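Local coordinates for protein beta-fructofuranosidase (PDB 6NOB) that probably hydrolyses terminal beta-fructofuranoside bonds, such as that of sucrose, releasing fructose, at residues R285-L294 with T355-L363; P333-L343 with H368-L379. All blocks are in the same frame, centred on the assembly; numbering follows the deposited sequence.

Contact 1: residues R285-L294 with T355-L363; sequences RAYMVTATNL and TWRYEGPVL
The terminal methyl of Met288 sits squarely over the six-membered ring of Trp356, with CE 3.7 Å from the centroid of that ring and almost on its normal, a CH-pi contact. The sulfur is farther off, above the same ring, in a Met-aromatic approach. CG stands anti to the backbone N (chi1 169°), and the bend at chi3 (-64°) lays the methyl over the indole, while Met288 CB touches Trp356 CZ3 at 3.7 Å. A flexible, polarisable thioether suits a broad aromatic face. At the far end Leu294 CD1 rests on the Pro361 ring, 3.7 Å from Pro361 CB. These two contacts are closely packed; between them Val289 and Val362 meet more loosely through their CG1 methyls.

The polar side is more open and wetter. There Arg285 lays its guanidinium flat on that of exposed Arg357, with planes 15° apart, so that two like charges share a stack. Glu359 probably offsets them: its OE1 takes hydrogen bonds from both Arg357 NE (2.9 Å) and Arg357 NH2 (2.8 Å), a side-on salt bridge lying in the guanidinium plane and fixing its rotation. Arg285 can feel that carboxylate only as a nearby charge, since the oxygen stands well out of its guanidinium plane; its NE hydrogen-bonds instead to Ser345 OG, which also bonds to Glu359 OE1. A water in the plane of the Tyr287 ring links Tyr287 OH to Glu359 OE2, and the same phenol is held by Asp282 N.

Strands 285-295 and 357-365 are not neighbours in their blade. Strand 337-347 runs between them, antiparallel to both, so the side chains meet across it. Strand 268-273 borders 285-295 on its other edge and packs against Met288, and Tyr220 meets the Trp356 ring.

Contact 2: residues P333-L343 with H368-L379; sequences PNNATVPAMTL and HQIARTYECPDL
Tyr374 holds its ring between Pro339 on one face and Met341 on the other. Pro339 CB lies 4.0 Å from the centroid of the Tyr374 ring, a CH-pi contact offset toward the rim. Met341 crosses the opposite face at about a right angle, touching with CG, 3.9 Å from Tyr374 CD2, and with CE toward the rim; its sulfur makes only a distant Met-aromatic approach. The rim between them abuts the backbone of Ala340, whose CA lies in the ring plane. The flat ring suits a place between a proline and a methionine, giving each a broad face, and Tyr374 OH hydrogen-bonds to Tyr408 OH.

Extended beyond CG (chi2 -171°), the unbranched, flexible Met341 chain can span from the tyrosine face to Pro377, with SD 3.8 Å from Pro377 CB. Leu343 CD1 meets Leu379 CD2 at 4.2 Å, branched methyl ends touching among buried residues.

Toward the other end the contact becomes one of turns. Pro339 CG presses on the carbonyl of Ala371, 3.4 Å from its O, and the Ala371 methyl is small enough to lie against the same ring. Val338 CG2 meets Gln369 CB, and Pro333 CG packs on Ile370 CG2 at 4.0 Å. Water supplies the polar links: one accepts from Asn334 N (2.9 Å) and donates to Ile370 O (2.9 Å), and another donates to Arg372 O while bonded to Thr337 OG1. Asn334 OD1 accepts from Ala336 N in an Asx turn.

Segment 368-379 carries Glu375-Cys376-Pro377, matching the EC motif of family 32, where relatives carry their acid/base glutamate. The packing is consistent with a blade-to-blade seam of the five-bladed beta-propeller: strand 337-347 of one blade lies against strand 377-382, which belongs to the next.

Overall arrangement
Following the chain from the N terminus, strand 285-295 comes first and strand 337-347 second; the chain then reaches 355-363, where contact 1 closes a loop of 60 residues. Contact 2 opened within that loop, at 333-343, and closes only later, at 368-379, so the two loops cross instead of one enclosing the other. Contact 1 stays inside one blade, joining strands that flank 337-347, whereas contact 2 carries that middle strand over to a strand of the following sheet. They touch directly: Thr290 and Thr342 share a probable hydroxyl-hydroxyl hydrogen bond, and Glu359 N probably bonds to Leu343 O. The centres of contact 1 and contact 2 lie about 13 Å apart.

Contact 1: residues R285-L294 with T355-L363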
loop_
_atom_site.group_PDB
_atom_site.type_symbol
_atom_site.label_atom_id
_atom_site.label_comp_id
_atom_site.label_asym_id
_atom_site.label_seq_id
_atom_site.Cartn_x
_atom_site.Cartn_y
_atom_site.Cartn_z
ATOM N N ARG A 285 20.523 -20.037 1.531
ATOM C CA ARG A 285 20.462 -18.674 2.038
ATOM C C ARG A 285 19.182 -18.000 1.566
ATOM O O ARG A 285 18.719 -18.237 0.447
ATOM C CB ARG A 285 21.681 -17.856 1.585
ATOM C CG ARG A 285 23.022 -18.442 2.011
ATOM C CD ARG A 285 24.187 -17.558 1.576
ATOM N NE ARG A 285 24.329 -16.377 2.424
ATOM C CZ ARG A 285 24.988 -16.360 3.579
ATOM N NH1 ARG A 285 25.568 -17.463 4.031
ATOM N NH2 ARG A 285 25.063 -15.241 4.286
ATOM N N ALA A 286 18.608 -17.170 2.434
ATOM C CA ALA A 286 17.506 -16.296 2.064
ATOM C C ALA A 286 18.058 -14.952 1.609
ATOM O O ALA A 286 19.122 -14.520 2.054
ATOM C CB ALA A 286 16.544 -16.100 3.236
ATOM N N TYR A 287 17.324 -14.289 0.720
ATOM C CA TYR A 287 17.807 -13.075 0.081
ATOM C C TYR A 287 16.882 -11.903 0.374
ATOM O O TYR A 287 15.656 -12.047 0.374
ATOM C CB TYR A 287 17.965 -13.288 -1.428
ATOM C CG TYR A 287 19.188 -14.113 -1.745
ATOM C CD1 TYR A 287 19.144 -15.502 -1.686
ATOM C CD2 TYR A 287 20.398 -13.505 -2.060
ATOM C CE1 TYR A 287 20.268 -16.265 -1.957
ATOM C CE2 TYR A 287 21.527 -14.257 -2.333
ATOM C CZ TYR A 287 21.456 -15.636 -2.279
ATOM O OH TYR A 287 22.575 -16.392 -2.549
ATOM N N MET A 288 17.491 -10.743 0.625
ATOM C CA MET A 288 16.791 -9.529 1.028
ATOM C C MET A 288 17.213 -8.393 0.107
ATOM O O MET A 288 18.411 -8.121 -0.038
ATOM C CB MET A 288 17.103 -9.182 2.491
ATOM C CG MET A 288 16.650 -7.793 2.945
ATOM S SD MET A 288 17.454 -7.230 4.470
ATOM C CE MET A 288 16.873 -8.428 5.669
ATOM N N VAL A 289 16.240 -7.739 -0.520
ATOM C CA VAL A 289 16.493 -6.518 -1.277
ATOM C C VAL A 289 16.110 -5.330 -0.410
ATOM O O VAL A 289 15.139 -5.386 0.358
ATOM C CB VAL A 289 15.727 -6.497 -2.615
ATOM C CG1 VAL A 289 16.280 -7.548 -3.557
ATOM C CG2 VAL A 289 14.240 -6.707 -2.392
ATOM N N THR A 290 16.888 -4.259 -0.513
ATOM C CA THR A 290 16.598 -3.012 0.172
ATOM C C THR A 290 16.698 -1.875 -0.835
ATOM O O THR A 290 17.401 -1.973 -1.844
ATOM C CB THR A 290 17.553 -2.773 1.355
ATOM O OG1 THR A 290 18.870 -3.222 1.013
ATOM C CG2 THR A 290 17.079 -3.535 2.581
ATOM N N ALA A 291 15.973 -0.797 -0.557
ATOM C CA ALA A 291 15.902 0.354 -1.446
ATOM C C ALA A 291 16.870 1.429 -0.964
ATOM O O ALA A 291 16.774 1.887 0.179
ATOM C CB ALA A 291 14.477 0.899 -1.506
ATOM N N THR A 292 17.794 1.829 -1.833
ATOM C CA THR A 292 18.747 2.889 -1.518
ATOM C C THR A 292 19.256 3.490 -2.826
ATOM O O THR A 292 18.672 3.284 -3.895
ATOM C CB THR A 292 19.897 2.362 -0.654
ATOM O OG1 THR A 292 20.721 3.459 -0.240
ATOM C CG2 THR A 292 20.745 1.367 -1.432
ATOM N N ASN A 293 20.344 4.253 -2.734
ATOM C CA ASN A 293 21.048 4.772 -3.897
ATOM C C ASN A 293 22.542 4.592 -3.674
ATOM O O ASN A 293 23.013 4.551 -2.536
ATOM C CB ASN A 293 20.714 6.252 -4.161
ATOM C CG ASN A 293 20.873 7.119 -2.921
ATOM O OD1 ASN A 293 19.918 7.340 -2.175
ATOM N ND2 ASN A 293 22.085 7.619 -2.699
ATOM N N LEU A 294 23.285 4.477 -4.769
ATOM C CA LEU A 294 24.720 4.261 -4.692
ATOM C C LEU A 294 25.442 5.247 -5.593
ATOM O O LEU A 294 24.862 5.750 -6.562
ATOM C CB LEU A 294 25.083 2.822 -5.093
ATOM C CG LEU A 294 24.652 1.733 -4.103
ATOM C CD1 LEU A 294 24.890 0.339 -4.673
ATOM C CD2 LEU A 294 25.373 1.902 -2.772
ATOM N N THR A 355 23.713 -13.216 10.744
ATOM C CA THR A 355 24.143 -11.985 10.101
ATOM C C THR A 355 23.714 -11.960 8.640
ATOM O O THR A 355 23.489 -12.996 8.010
ATOM C CB THR A 355 25.658 -11.810 10.196
ATOM O OG1 THR A 355 26.313 -12.861 9.476
ATOM C CG2 THR A 355 26.102 -11.838 11.648
ATOM N N TRP A 356 23.611 -10.750 8.102
ATOM C CA TRP A 356 23.173 -10.533 6.731
ATOM C C TRP A 356 24.355 -10.038 5.909
ATOM O O TRP A 356 24.915 -8.974 6.194
ATOM C CB TRP A 356 21.998 -9.555 6.691
ATOM C CG TRP A 356 20.751 -10.205 7.202
ATOM C CD1 TRP A 356 20.343 -10.288 8.501
ATOM C CD2 TRP A 356 19.772 -10.912 6.429
ATOM N NE1 TRP A 356 19.161 -10.985 8.584
ATOM C CE2 TRP A 356 18.790 -11.379 7.325
ATOM C CE3 TRP A 356 19.624 -11.182 5.065
ATOM C CZ2 TRP A 356 17.676 -12.101 6.901
ATOM C CZ3 TRP A 356 18.518 -11.902 4.647
ATOM C CH2 TRP A 356 17.560 -12.353 5.563
ATOM N N ARG A 357 24.735 -10.822 4.905
ATOM C CA ARG A 357 25.915 -10.565 4.092
ATOM C C ARG A 357 25.552 -9.668 2.915
ATOM O O ARG A 357 24.605 -9.958 2.179
ATOM C CB ARG A 357 26.493 -11.891 3.597
ATOM C CG ARG A 357 27.799 -11.793 2.841
ATOM C CD ARG A 357 28.279 -13.186 2.460
ATOM N NE ARG A 357 27.420 -13.800 1.450
ATOM C CZ ARG A 357 27.406 -15.100 1.167
ATOM N NH1 ARG A 357 28.201 -15.932 1.828
ATOM N NH2 ARG A 357 26.596 -15.568 0.227
ATOM N N TYR A 358 26.303 -8.582 2.741
ATOM C CA TYR A 358 26.053 -7.680 1.624
ATOM C C TYR A 358 26.515 -8.324 0.321
ATOM O O TYR A 358 27.666 -8.754 0.201
ATOM C CB TYR A 358 26.765 -6.345 1.844
ATOM C CG TYR A 358 26.550 -5.342 0.729
ATOM C CD1 TYR A 358 25.321 -5.238 0.091
ATOM C CD2 TYR A 358 27.576 -4.498 0.315
ATOM C CE1 TYR A 358 25.118 -4.328 -0.928
ATOM C CE2 TYR A 358 27.383 -3.583 -0.705
ATOM C CZ TYR A 358 26.150 -3.504 -1.324
ATOM O OH TYR A 358 25.943 -2.600 -2.341
ATOM N N GLU A 359 25.612 -8.390 -0.656
ATOM C CA GLU A 359 25.882 -9.051 -1.926
ATOM C C GLU A 359 26.075 -8.080 -3.083
ATOM O O GLU A 359 26.252 -8.527 -4.223
ATOM C CB GLU A 359 24.745 -10.026 -2.260
ATOM C CG GLU A 359 24.499 -11.097 -1.206
ATOM C CD GLU A 359 25.308 -12.357 -1.456
ATOM O OE1 GLU A 359 25.375 -13.215 -0.552
ATOM O OE2 GLU A 359 25.879 -12.491 -2.559
ATOM N N GLY A 360 26.048 -6.774 -2.833
ATOM C CA GLY A 360 26.141 -5.798 -3.890
ATOM C C GLY A 360 24.774 -5.418 -4.420
ATOM O O GLY A 360 23.750 -5.989 -4.029
ATOM N N PRO A 361 24.728 -4.430 -5.315
ATOM C CA PRO A 361 23.447 -4.046 -5.932
ATOM C C PRO A 361 23.024 -5.063 -6.980
ATOM O O PRO A 361 23.703 -5.250 -7.992
ATOM C CB PRO A 361 23.754 -2.681 -6.559
ATOM C CG PRO A 361 25.221 -2.731 -6.845
ATOM C CD PRO A 361 25.830 -3.542 -5.724
ATOM N N VAL A 362 21.892 -5.726 -6.732
ATOM C CA VAL A 362 21.356 -6.656 -7.722
ATOM C C VAL A 362 20.806 -5.894 -8.923
ATOM O O VAL A 362 20.749 -6.432 -10.036
ATOM C CB VAL A 362 20.285 -7.563 -7.081
ATOM C CG1 VAL A 362 19.037 -6.766 -6.739
ATOM C CG2 VAL A 362 19.944 -8.731 -7.994
ATOM N N LEU A 363 20.416 -4.635 -8.727
ATOM C CA LEU A 363 19.822 -3.831 -9.785
ATOM C C LEU A 363 20.097 -2.358 -9.520
ATOM O O LEU A 363 19.978 -1.890 -8.385
ATOM C CB LEU A 363 18.310 -4.071 -9.886
ATOM C CG LEU A 363 17.563 -3.253 -10.942
ATOM C CD1 LEU A 363 17.983 -3.685 -12.337
ATOM C CD2 LEU A 363 16.055 -3.375 -10.772
HETATM O O HOH W 1 24.775 -15.461 -3.178
#

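Contact 2: residues P333-L343 with H368-L379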
loop_
_atom_site.group_PDB
_atom_site.type_symbol
_atom_site.label_atom_id
_atom_site.label_comp_id
_atom_site.label_asym_id
_atom_site.label_seq_id
_atom_site.Cartn_x
_atom_site.Cartn_y
_atom_site.Cartn_z
ATOM N N PRO A 333 18.686 17.189 -9.818
ATOM C CA PRO A 333 18.804 15.894 -9.135
ATOM C C PRO A 333 20.190 15.686 -8.547
ATOM O O PRO A 333 21.075 16.533 -8.704
ATOM C CB PRO A 333 18.513 14.882 -10.250
ATOM C CG PRO A 333 18.913 15.593 -11.508
ATOM C CD PRO A 333 18.602 17.047 -11.283
ATOM N N ASN A 334 20.383 14.567 -7.856
ATOM C CA ASN A 334 21.702 14.173 -7.368
ATOM C C ASN A 334 22.451 13.526 -8.525
ATOM O O ASN A 334 22.192 12.376 -8.888
ATOM C CB ASN A 334 21.571 13.227 -6.179
ATOM C CG ASN A 334 22.884 13.021 -5.449
ATOM O OD1 ASN A 334 23.962 13.153 -6.030
ATOM N ND2 ASN A 334 22.799 12.702 -4.161
ATOM N N ASN A 335 23.386 14.270 -9.113
ATOM C CA ASN A 335 24.137 13.794 -10.268
ATOM C C ASN A 335 25.221 12.789 -9.901
ATOM O O ASN A 335 25.922 12.307 -10.797
ATOM C CB ASN A 335 24.764 14.979 -11.014
ATOM C CG ASN A 335 25.501 15.934 -10.089
ATOM O OD1 ASN A 335 25.131 16.103 -8.925
ATOM N ND2 ASN A 335 26.550 16.563 -10.604
ATOM N N ALA A 336 25.368 12.454 -8.620
ATOM C CA ALA A 336 26.399 11.529 -8.172
ATOM C C ALA A 336 25.860 10.153 -7.810
ATOM O O ALA A 336 26.655 9.229 -7.617
ATOM C CB ALA A 336 27.143 12.106 -6.963
ATOM N N THR A 337 24.542 9.994 -7.714
ATOM C CA THR A 337 23.939 8.755 -7.253
ATOM C C THR A 337 22.963 8.207 -8.286
ATOM O O THR A 337 22.517 8.911 -9.199
ATOM C CB THR A 337 23.211 8.956 -5.915
ATOM O OG1 THR A 337 22.121 9.868 -6.097
ATOM C CG2 THR A 337 24.161 9.509 -4.864
ATOM N N VAL A 338 22.637 6.930 -8.118
ATOM C CA VAL A 338 21.681 6.222 -8.965
ATOM C C VAL A 338 20.868 5.300 -8.061
ATOM O O VAL A 338 21.430 4.691 -7.139
ATOM C CB VAL A 338 22.395 5.443 -10.084
ATOM C CG1 VAL A 338 23.510 4.572 -9.506
ATOM C CG2 VAL A 338 21.411 4.601 -10.889
ATOM N N PRO A 339 19.554 5.188 -8.257
ATOM C CA PRO A 339 18.767 4.261 -7.435
ATOM C C PRO A 339 19.265 2.833 -7.594
ATOM O O PRO A 339 19.543 2.372 -8.702
ATOM C CB PRO A 339 17.344 4.428 -7.977
ATOM C CG PRO A 339 17.333 5.802 -8.582
ATOM C CD PRO A 339 18.706 5.999 -9.149
ATOM N N ALA A 340 19.381 2.130 -6.467
ATOM C CA ALA A 340 19.911 0.775 -6.466
ATOM C C ALA A 340 19.151 -0.097 -5.479
ATOM O O ALA A 340 18.725 0.370 -4.418
ATOM C CB ALA A 340 21.405 0.760 -6.116
ATOM N N MET A 341 18.987 -1.368 -5.841
ATOM C CA MET A 341 18.456 -2.391 -4.945
ATOM C C MET A 341 19.640 -3.153 -4.373
ATOM O O MET A 341 20.222 -4.011 -5.042
ATOM C CB MET A 341 17.505 -3.328 -5.677
ATOM C CG MET A 341 16.156 -2.736 -5.970
ATOM S SD MET A 341 15.033 -3.999 -6.580
ATOM C CE MET A 341 13.723 -2.961 -7.222
ATOM N N THR A 342 20.000 -2.839 -3.137
ATOM C CA THR A 342 21.115 -3.507 -2.487
ATOM C C THR A 342 20.670 -4.860 -1.949
ATOM O O THR A 342 19.685 -4.952 -1.208
ATOM C CB THR A 342 21.680 -2.629 -1.373
ATOM O OG1 THR A 342 20.610 -1.933 -0.722
ATOM C CG2 THR A 342 22.669 -1.626 -1.951
ATOM N N LEU A 343 21.393 -5.906 -2.334
ATOM C CA LEU A 343 21.030 -7.280 -2.022
ATOM C C LEU A 343 21.832 -7.790 -0.830
ATOM O O LEU A 343 23.041 -7.557 -0.735
ATOM C CB LEU A 343 21.264 -8.183 -3.234
ATOM C CG LEU A 343 20.721 -9.609 -3.153
ATOM C CD1 LEU A 343 19.208 -9.607 -3.043
ATOM C CD2 LEU A 343 21.171 -10.414 -4.360
ATOM N N HIS A 368 16.833 5.701 -15.235
ATOM C CA HIS A 368 16.160 6.681 -14.391
ATOM C C HIS A 368 17.077 7.141 -13.265
ATOM O O HIS A 368 16.661 7.282 -12.113
ATOM C CB HIS A 368 14.857 6.112 -13.839
ATOM C CG HIS A 368 13.890 5.693 -14.902
ATOM N ND1 HIS A 368 13.653 4.370 -15.214
ATOM C CD2 HIS A 368 13.114 6.422 -15.739
ATOM C CE1 HIS A 368 12.767 4.305 -16.191
ATOM N NE2 HIS A 368 12.424 5.535 -16.527
ATOM N N GLN A 369 18.345 7.395 -13.594
ATOM C CA GLN A 369 19.323 7.751 -12.576
ATOM C C GLN A 369 19.071 9.120 -11.958
ATOM O O GLN A 369 19.632 9.410 -10.896
ATOM C CB GLN A 369 20.732 7.695 -13.164
ATOM C CG GLN A 369 21.093 8.860 -14.048
ATOM C CD GLN A 369 22.587 8.967 -14.256
ATOM O OE1 GLN A 369 23.101 8.655 -15.332
ATOM N NE2 GLN A 369 23.296 9.402 -13.221
ATOM N N ILE A 370 18.248 9.965 -12.582
ATOM C CA ILE A 370 17.925 11.243 -11.959
ATOM C C ILE A 370 16.929 11.085 -10.818
ATOM O O ILE A 370 16.772 12.011 -10.013
ATOM C CB ILE A 370 17.393 12.253 -12.991
ATOM C CG1 ILE A 370 16.134 11.720 -13.674
ATOM C CG2 ILE A 370 18.462 12.576 -14.021
ATOM C CD1 ILE A 370 15.502 12.716 -14.624
ATOM N N ALA A 371 16.248 9.944 -10.721
ATOM C CA ALA A 371 15.399 9.696 -9.565
ATOM C C ALA A 371 16.249 9.642 -8.301
ATOM O O ALA A 371 17.403 9.202 -8.323
ATOM C CB ALA A 371 14.616 8.393 -9.736
ATOM N N ARG A 372 15.671 10.106 -7.190
ATOM C CA ARG A 372 16.438 10.218 -5.951
ATOM C C ARG A 372 16.889 8.853 -5.451
ATOM O O ARG A 372 18.077 8.640 -5.179
ATOM C CB ARG A 372 15.618 10.923 -4.873
ATOM C CG ARG A 372 16.332 10.951 -3.527
ATOM C CD ARG A 372 15.398 11.280 -2.382
ATOM N NE ARG A 372 16.104 11.276 -1.105
ATOM C CZ ARG A 372 16.638 12.357 -0.548
ATOM N NH1 ARG A 372 16.541 13.530 -1.158
ATOM N NH2 ARG A 372 17.266 12.266 0.616
ATOM N N THR A 373 15.954 7.917 -5.319
ATOM C CA THR A 373 16.233 6.631 -4.694
ATOM C C THR A 373 15.038 5.717 -4.930
ATOM O O THR A 373 13.989 6.145 -5.418
ATOM C CB THR A 373 16.517 6.791 -3.195
ATOM O OG1 THR A 373 17.036 5.567 -2.662
ATOM C CG2 THR A 373 15.248 7.173 -2.445
ATOM N N TYR A 374 15.217 4.446 -4.586
ATOM C CA TYR A 374 14.141 3.474 -4.665
ATOM C C TYR A 374 13.270 3.538 -3.416
ATOM O O TYR A 374 13.689 4.009 -2.355
ATOM C CB TYR A 374 14.699 2.058 -4.815
ATOM C CG TYR A 374 14.885 1.580 -6.235
ATOM C CD1 TYR A 374 13.828 1.581 -7.138
ATOM C CD2 TYR A 374 16.117 1.106 -6.667
ATOM C CE1 TYR A 374 14.001 1.133 -8.437
ATOM C CE2 TYR A 374 16.297 0.656 -7.962
ATOM C CZ TYR A 374 15.236 0.669 -8.841
ATOM O OH TYR A 374 15.418 0.222 -10.129
ATOM N N GLU A 375 12.042 3.048 -3.556
ATOM C CA GLU A 375 11.166 2.784 -2.427
ATOM C C GLU A 375 10.415 1.487 -2.693
ATOM O O GLU A 375 10.042 1.201 -3.833
ATOM C CB GLU A 375 10.181 3.939 -2.185
ATOM C CG GLU A 375 10.786 5.102 -1.403
ATOM C CD GLU A 375 9.746 6.064 -0.860
ATOM O OE1 GLU A 375 8.820 6.433 -1.612
ATOM O OE2 GLU A 375 9.858 6.453 0.323
ATOM N N CYS A 376 10.224 0.696 -1.636
ATOM C CA CYS A 376 9.455 -0.544 -1.657
ATOM C C CYS A 376 9.916 -1.496 -2.757
ATOM O O CYS A 376 9.178 -1.736 -3.721
ATOM C CB CYS A 376 7.964 -0.234 -1.814
ATOM S SG CYS A 376 7.306 0.819 -0.489
ATOM N N PRO A 377 11.112 -2.065 -2.645
ATOM C CA PRO A 377 11.587 -3.006 -3.659
ATOM C C PRO A 377 11.009 -4.398 -3.434
ATOM O O PRO A 377 10.417 -4.702 -2.399
ATOM C CB PRO A 377 13.101 -3.000 -3.450
ATOM C CG PRO A 377 13.243 -2.792 -1.975
ATOM C CD PRO A 377 12.106 -1.873 -1.573
ATOM N N ASP A 378 11.203 -5.247 -4.438
ATOM C CA ASP A 378 10.764 -6.632 -4.372
ATOM C C ASP A 378 11.526 -7.416 -5.428
ATOM O O ASP A 378 11.777 -6.907 -6.524
ATOM C CB ASP A 378 9.251 -6.758 -4.590
ATOM C CG ASP A 378 8.667 -8.004 -3.940
ATOM O OD1 ASP A 378 9.442 -8.932 -3.625
ATOM O OD2 ASP A 378 7.433 -8.053 -3.742
ATOM N N LEU A 379 11.904 -8.643 -5.083
ATOM C CA LEU A 379 12.638 -9.516 -5.991
ATOM C C LEU A 379 12.075 -10.918 -5.847
ATOM O O LEU A 379 12.096 -11.486 -4.751
ATOM C CB LEU A 379 14.140 -9.500 -5.689
ATOM C CG LEU A 379 15.049 -10.239 -6.672
ATOM C CD1 LEU A 379 15.078 -9.528 -8.018
ATOM C CD2 LEU A 379 16.447 -10.370 -6.097
HETATM O O HOH W 2 20.177 10.500 -8.323
HETATM O O HOH W 3 18.427 12.462 -7.727
HETATM O O HOH W 4 20.304 10.294 -4.332
#